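PDB 2P90: proteasome protein from Corynebacterium glutamicum ATCC 13032, which is of unknown function but belongs to the PAC2 family, which suggests a proteasome-related role such as that of an assembly chaperone. Local coordinates for residues 31-35 / 175-181; 36-42 / 138-142; 144-150 / 262-267. Residue numbers count along the deposited sequence, not the author numbering.

Contact 1: residues 31-35 / 175-181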
# COMPACT_ATOMS: atom_id res chain seq x y z
N ALA B 31 -6.18 -20.51 5.26
CA ALA B 31 -4.73 -20.28 5.20
C ALA B 31 -4.39 -19.08 4.28
O ALA B 31 -4.08 -19.28 3.09
CB ALA B 31 -4.04 -21.54 4.68
N LEU B 32 -4.41 -17.86 4.84
CA LEU B 32 -4.17 -16.63 4.03
C LEU B 32 -2.79 -16.09 4.26
O LEU B 32 -2.41 -15.81 5.40
CB LEU B 32 -5.20 -15.51 4.34
CG LEU B 32 -6.68 -15.84 4.20
CD1 LEU B 32 -7.55 -14.60 4.59
CD2 LEU B 32 -7.06 -16.36 2.77
N GLN B 33 -2.04 -15.93 3.17
CA GLN B 33 -0.67 -15.49 3.23
C GLN B 33 -0.66 -13.93 3.21
O GLN B 33 -1.46 -13.31 2.52
CB GLN B 33 0.10 -16.13 2.06
CG GLN B 33 1.62 -15.96 2.06
CD GLN B 33 2.29 -16.35 0.68
OE1 GLN B 33 1.70 -17.12 -0.11
NE2 GLN B 33 3.50 -15.83 0.42
N GLY B 34 0.18 -13.32 4.03
CA GLY B 34 0.32 -11.87 4.03
C GLY B 34 0.18 -11.19 5.38
O GLY B 34 0.46 -9.98 5.52
N TYR B 35 -0.21 -11.96 6.38
CA TYR B 35 -0.44 -11.42 7.71
C TYR B 35 0.50 -12.00 8.76
O TYR B 35 1.32 -11.26 9.33
CB TYR B 35 -1.90 -11.63 8.12
CG TYR B 35 -2.17 -11.21 9.53
CD1 TYR B 35 -1.88 -9.89 9.96
CD2 TYR B 35 -2.67 -12.11 10.46
CE1 TYR B 35 -2.12 -9.48 11.25
CE2 TYR B 35 -2.90 -11.70 11.80
CZ TYR B 35 -2.63 -10.39 12.17
OH TYR B 35 -2.86 -9.97 13.47
N VAL B 175 -3.98 -6.90 18.74
CA VAL B 175 -3.15 -7.22 17.57
C VAL B 175 -3.53 -6.36 16.33
O VAL B 175 -4.63 -5.81 16.28
CB VAL B 175 -3.13 -8.76 17.25
CG1 VAL B 175 -2.65 -9.56 18.47
CG2 VAL B 175 -4.49 -9.27 16.78
N PRO B 176 -2.62 -6.22 15.34
CA PRO B 176 -3.09 -5.56 14.12
C PRO B 176 -4.16 -6.45 13.43
O PRO B 176 -4.09 -7.70 13.46
CB PRO B 176 -1.80 -5.37 13.29
CG PRO B 176 -0.61 -5.51 14.34
CD PRO B 176 -1.18 -6.57 15.29
N GLY B 177 -5.16 -5.80 12.86
CA GLY B 177 -6.24 -6.53 12.24
C GLY B 177 -5.84 -7.29 10.99
O GLY B 177 -4.82 -6.97 10.34
N SER B 178 -6.63 -8.32 10.70
CA SER B 178 -6.47 -9.04 9.46
C SER B 178 -7.82 -9.46 8.89
O SER B 178 -8.84 -9.36 9.55
CB SER B 178 -5.54 -10.24 9.65
OG SER B 178 -6.23 -11.33 10.19
N ALA B 179 -7.81 -9.89 7.64
CA ALA B 179 -9.01 -10.31 6.98
C ALA B 179 -9.56 -11.54 7.66
O ALA B 179 -10.78 -11.67 7.81
CB ALA B 179 -8.73 -10.59 5.51
N SER B 180 -8.68 -12.45 8.07
CA SER B 180 -9.15 -13.64 8.78
C SER B 180 -9.75 -13.36 10.18
O SER B 180 -10.71 -14.02 10.57
CB SER B 180 -8.06 -14.70 8.85
OG SER B 180 -6.96 -14.19 9.57
N LEU B 181 -9.17 -12.41 10.93
CA LEU B 181 -9.71 -12.00 12.24
C LEU B 181 -11.10 -11.36 12.09
O LEU B 181 -12.02 -11.69 12.85
CB LEU B 181 -8.75 -11.05 12.96
CG LEU B 181 -7.51 -11.75 13.53
CD1 LEU B 181 -6.41 -10.79 13.82
CD2 LEU B 181 -7.85 -12.57 14.80
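Tyr-35, just past the end of strand 27-33, contributes the largest share of the buried surface. With chi1 at 175° its ring extends along the loop that leads into helix 179-189, and Ser-178 CB sits over one ring face, 3.4 Å from the centroid and 9° off the normal, a CH-pi contact. The hydroxyl Tyr-35 OH gives a short but weak hydrogen bond to Pro-176 O (2.6 Å), while Leu-181 CD1 approaches Tyr-35 CZ at 4.1 Å. Leu-32, the penultimate residue of strand 27-33, meets the first turn of the helix: its CD1 lies 4.3 Å from Ala-179 CB and 4.2 Å from Ser-180 N. Ser-178 is the N-cap residue, and its OG shares a 3.0 Å hydrogen bond with Ser-180 OG, which is also bonded to Tyr-139. Glu-111 accepts from the Ala-179 nitrogen. The contact borders a subunit interface: Arg-73 of the second subunit bonds Gly-177 O and packs on Tyr-35, and Val-175 extends the sheet into that subunit. The join is mainly apolar, with one weak polar tie at the ring's tip, so the fit of Tyr-35 against the N-cap holds strand end and helix start together.

Contact 2: residues 36-42 / 138-142; sequences ADAGHAV and LYAAP
Ala-140, in the middle of segment 138-142 of strand 134-143, is the apolar centre: its CB meets Ala-38 CB at 4.1 Å and Ala-41 CB at 4.0 Å. Val-42 (chi1 t) sets CG2 4.1 Å from Leu-138 CB; Ala-38 CB reaches Pro-142 CD at 4.0 Å; Ala-36 CB lies 4.0 Å from Tyr-139 CB. The strand is extended (phi -74 to -139°, psi 119 to 143°). Asp-37 forms a single beta bridge with Ala-140 (CA-CA 5.2 Å), made by Ala-140 N to Ala-36 O (3.0 Å) and Ala-38 N to Ala-140 O (3.2 Å). The chain turns through Gly-39 (67/7°) and His-40 (65/27°), with His-40 N bonded to Asp-37 O at 2.8 Å; His-40 is the N-cap of helix 41-52. Tyr-139, its CB pointing away, bonds Glu-184 and Ser-180 through OH. At the polar edge, Asp-37 OD2 accepts from Gly-34 N. This is the strand-loop-helix link of an alpha/beta fold, small residues letting a helix start close to the neighbouring parallel strand.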
# COMPACT_ATOMS: atom_id res chain seq x y z
N ALA B 36 0.37 -13.30 9.05
CA ALA B 36 1.17 -13.95 10.09
C ALA B 36 1.94 -15.12 9.48
O ALA B 36 1.47 -16.28 9.48
CB ALA B 36 0.30 -14.40 11.25
N ASP B 37 3.11 -14.82 8.95
CA ASP B 37 3.82 -15.80 8.11
C ASP B 37 5.20 -16.26 8.63
O ASP B 37 6.05 -16.67 7.83
CB ASP B 37 3.95 -15.28 6.68
CG ASP B 37 2.59 -14.96 6.04
OD1 ASP B 37 1.72 -15.88 5.92
OD2 ASP B 37 2.41 -13.78 5.68
N ALA B 38 5.39 -16.18 9.96
CA ALA B 38 6.64 -16.64 10.59
C ALA B 38 6.99 -18.08 10.16
O ALA B 38 6.13 -18.96 10.21
CB ALA B 38 6.56 -16.54 12.10
N GLY B 39 8.21 -18.28 9.70
CA GLY B 39 8.66 -19.60 9.23
C GLY B 39 7.95 -20.07 7.96
O GLY B 39 8.12 -21.25 7.54
N HIS B 40 7.15 -19.16 7.37
CA HIS B 40 6.42 -19.42 6.11
C HIS B 40 5.39 -20.51 6.31
O HIS B 40 5.03 -21.20 5.36
CB HIS B 40 7.37 -19.87 5.01
CG HIS B 40 8.46 -18.89 4.73
ND1 HIS B 40 8.54 -18.21 3.54
CD2 HIS B 40 9.49 -18.47 5.48
CE1 HIS B 40 9.58 -17.39 3.58
NE2 HIS B 40 10.17 -17.53 4.75
N ALA B 41 4.91 -20.64 7.54
CA ALA B 41 4.20 -21.83 7.96
C ALA B 41 2.74 -21.92 7.50
O ALA B 41 2.19 -23.03 7.38
CB ALA B 41 4.34 -22.04 9.47
N VAL B 42 2.12 -20.78 7.24
CA VAL B 42 0.74 -20.75 6.73
C VAL B 42 0.71 -21.18 5.25
O VAL B 42 -0.01 -22.11 4.87
CB VAL B 42 0.04 -19.37 6.98
CG1 VAL B 42 -1.31 -19.26 6.24
CG2 VAL B 42 -0.18 -19.15 8.47
N LEU B 138 -5.46 -20.06 10.24
CA LEU B 138 -4.09 -20.35 10.62
C LEU B 138 -3.23 -19.10 10.66
O LEU B 138 -3.35 -18.24 9.80
CB LEU B 138 -3.49 -21.35 9.64
CG LEU B 138 -4.30 -22.63 9.37
CD1 LEU B 138 -3.47 -23.55 8.45
CD2 LEU B 138 -4.74 -23.35 10.68
N TYR B 139 -2.36 -19.03 11.68
CA TYR B 139 -1.48 -17.89 11.94
C TYR B 139 -0.14 -18.46 12.36
O TYR B 139 -0.11 -19.50 13.00
CB TYR B 139 -2.02 -17.05 13.10
CG TYR B 139 -3.45 -16.60 12.91
CD1 TYR B 139 -3.71 -15.36 12.31
CD2 TYR B 139 -4.54 -17.39 13.31
CE1 TYR B 139 -4.99 -14.94 12.10
CE2 TYR B 139 -5.85 -16.96 13.11
CZ TYR B 139 -6.06 -15.73 12.49
OH TYR B 139 -7.31 -15.22 12.25
N ALA B 140 0.97 -17.84 11.95
CA ALA B 140 2.29 -18.18 12.48
C ALA B 140 2.93 -16.90 13.02
O ALA B 140 3.14 -15.90 12.27
CB ALA B 140 3.16 -18.81 11.42
N ALA B 141 3.22 -16.91 14.32
CA ALA B 141 3.78 -15.72 14.98
C ALA B 141 5.20 -15.93 15.41
O ALA B 141 5.52 -16.99 15.92
CB ALA B 141 2.91 -15.27 16.21
N PRO B 142 6.05 -14.90 15.24
CA PRO B 142 7.41 -15.02 15.76
C PRO B 142 7.32 -14.87 17.27
O PRO B 142 6.68 -13.93 17.76
CB PRO B 142 8.15 -13.82 15.15
CG PRO B 142 7.07 -12.82 14.77
CD PRO B 142 5.78 -13.57 14.63

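Contact 3: residues 144-150 / 262-267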
# COMPACT_ATOMS: atom_id res chain seq x y z
N THR B 144 9.26 -15.65 21.44
CA THR B 144 10.46 -15.84 22.25
C THR B 144 10.41 -17.27 22.79
O THR B 144 10.08 -17.51 23.95
CB THR B 144 10.54 -14.81 23.41
OG1 THR B 144 9.30 -14.80 24.11
CG2 THR B 144 10.80 -13.41 22.87
N VAL B 145 10.68 -18.20 21.87
CA VAL B 145 10.71 -19.63 22.12
C VAL B 145 11.94 -20.12 21.37
O VAL B 145 12.35 -19.50 20.37
CB VAL B 145 9.42 -20.37 21.61
CG1 VAL B 145 8.17 -19.91 22.38
CG2 VAL B 145 9.22 -20.24 20.08
N PRO B 146 12.56 -21.22 21.86
CA PRO B 146 13.76 -21.76 21.21
C PRO B 146 13.50 -22.83 20.14
O PRO B 146 12.50 -23.54 20.23
CB PRO B 146 14.53 -22.39 22.38
CG PRO B 146 13.46 -22.75 23.40
CD PRO B 146 12.21 -21.96 23.09
N HIS B 147 14.41 -22.97 19.18
CA HIS B 147 14.33 -24.09 18.23
C HIS B 147 14.53 -25.45 18.88
O HIS B 147 14.27 -26.50 18.26
CB HIS B 147 15.31 -23.91 17.04
CG HIS B 147 16.75 -24.15 17.39
ND1 HIS B 147 17.57 -23.17 17.88
CD2 HIS B 147 17.52 -25.27 17.28
CE1 HIS B 147 18.78 -23.66 18.09
NE2 HIS B 147 18.77 -24.93 17.73
N THR B 148 15.01 -25.43 20.13
CA THR B 148 15.39 -26.65 20.87
C THR B 148 14.24 -27.24 21.70
O THR B 148 14.45 -28.16 22.48
CB THR B 148 16.61 -26.39 21.79
OG1 THR B 148 16.37 -25.21 22.55
CG2 THR B 148 17.93 -26.20 20.96
N ARG B 149 13.04 -26.69 21.55
CA ARG B 149 11.86 -27.16 22.30
C ARG B 149 10.70 -27.42 21.33
O ARG B 149 10.64 -26.79 20.27
CB ARG B 149 11.47 -26.12 23.36
CG ARG B 149 12.46 -26.00 24.50
CD ARG B 149 12.42 -27.27 25.34
NE ARG B 149 13.24 -27.17 26.54
CZ ARG B 149 14.53 -27.48 26.61
NH1 ARG B 149 15.21 -27.93 25.54
NH2 ARG B 149 15.16 -27.34 27.76
N PRO B 150 9.77 -28.34 21.68
CA PRO B 150 8.63 -28.59 20.77
C PRO B 150 7.90 -27.30 20.37
O PRO B 150 7.87 -26.34 21.15
CB PRO B 150 7.70 -29.51 21.58
CG PRO B 150 8.57 -30.12 22.67
CD PRO B 150 9.71 -29.15 22.93
N LEU B 262 15.99 -18.82 26.56
CA LEU B 262 14.65 -19.14 26.02
C LEU B 262 14.15 -20.53 26.44
O LEU B 262 12.94 -20.74 26.61
CB LEU B 262 14.60 -19.02 24.48
CG LEU B 262 14.89 -17.64 23.85
CD1 LEU B 262 15.20 -17.75 22.31
CD2 LEU B 262 13.75 -16.65 24.13
N GLU B 263 15.09 -21.46 26.61
CA GLU B 263 14.79 -22.81 27.09
C GLU B 263 14.25 -22.79 28.50
O GLU B 263 13.30 -23.52 28.82
CB GLU B 263 16.04 -23.69 27.02
CG GLU B 263 16.39 -24.13 25.60
CD GLU B 263 17.70 -24.91 25.50
OE1 GLU B 263 18.39 -25.12 26.54
OE2 GLU B 263 18.05 -25.31 24.36
N GLN B 264 14.85 -21.94 29.33
CA GLN B 264 14.48 -21.79 30.74
C GLN B 264 13.10 -21.16 30.84
O GLN B 264 12.21 -21.69 31.51
CB GLN B 264 15.52 -20.95 31.48
CG GLN B 264 15.76 -21.40 32.92
CD GLN B 264 16.77 -20.53 33.70
OE1 GLN B 264 17.11 -19.39 33.28
NE2 GLN B 264 17.24 -21.05 34.85
N GLN B 265 12.93 -20.03 30.16
CA GLN B 265 11.64 -19.37 29.98
C GLN B 265 10.53 -20.35 29.57
O GLN B 265 9.49 -20.45 30.22
CB GLN B 265 11.83 -18.27 28.94
CG GLN B 265 10.57 -17.52 28.50
CD GLN B 265 10.91 -16.28 27.66
OE1 GLN B 265 10.32 -16.05 26.59
NE2 GLN B 265 11.88 -15.47 28.13
N TYR B 266 10.79 -21.11 28.50
CA TYR B 266 9.90 -22.12 27.95
C TYR B 266 9.46 -23.18 28.97
O TYR B 266 8.27 -23.50 29.08
CB TYR B 266 10.59 -22.79 26.75
CG TYR B 266 9.72 -23.76 25.99
CD1 TYR B 266 9.11 -23.39 24.78
CD2 TYR B 266 9.47 -25.04 26.49
CE1 TYR B 266 8.30 -24.28 24.09
CE2 TYR B 266 8.66 -25.93 25.82
CZ TYR B 266 8.08 -25.55 24.61
OH TYR B 266 7.30 -26.46 23.94
N ASP B 267 10.44 -23.76 29.68
CA ASP B 267 10.21 -24.84 30.66
C ASP B 267 9.42 -24.32 31.87
O ASP B 267 8.51 -24.98 32.39
CB ASP B 267 11.55 -25.44 31.12
CG ASP B 267 12.27 -26.19 30.01
OD1 ASP B 267 11.58 -26.76 29.13
OD2 ASP B 267 13.52 -26.25 30.02
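Two acidic residues on one side of helix 253-276 serve the donors of the loop 144-150. Thr-148 OG1 donates to Glu-263 OE2 in a very short hydrogen bond (2.5 Å), and the Arg-149 guanidinium meets Asp-267 side-on: NE reaches OD1 at 3.1 Å and NH2 reaches OD2 at 3.0 Å, a bidentate salt bridge. Arg-149 NH1 turns back to its own loop and donates to Thr-148 O (3.2 Å). Glu-263 OE2 is 4.0 Å from Arg-149 NH1, but well out of the guanidinium plane, so it adds charge attraction without a hydrogen bond. At the far end of the loop, Tyr-266 OH gives a weak bond to Pro-150 O (2.9 Å). Arg-149 CB rests over the Tyr-266 ring, 3.5 Å from its centroid, a CH-pi contact; Pro-146 CD lies 3.8 Å from Tyr-266 CD1, and Pro-146 CB 4.0 Å from Leu-262 CB. His-147 CB points away from the helix; its ND1 is bonded to Tyr-204 OH and its ring meets that of His-242. The arrangement is a type I beta turn, Pro-146 to Arg-149, docked on the C-terminal helix by salt bridge and aromatic packing at the protein surface.

Overall arrangement
Contacts 1 and 2 form one unit near the middle of the chain, their centres 10 Å apart. Both reach the mixed sheet through the neighbouring parallel strands 27-33 and 134-143, and the chain passes from 31-35 into 36-42; contact 2 is nested within the loop closed by contact 1. They meet where Ser-180 OG probably bonds Tyr-139 OH (2.9 Å) and Val-42 packs on strand 27-33. Contact 3 lies at the periphery, centred 18 Å from contact 2 and 26 Å from contact 1. Along the chain contact 2 closes before contact 3 opens, whereas the segments of contacts 1 and 3 alternate. Strand 134-143 thus leads from the buried core to the C-terminal helix 253-276.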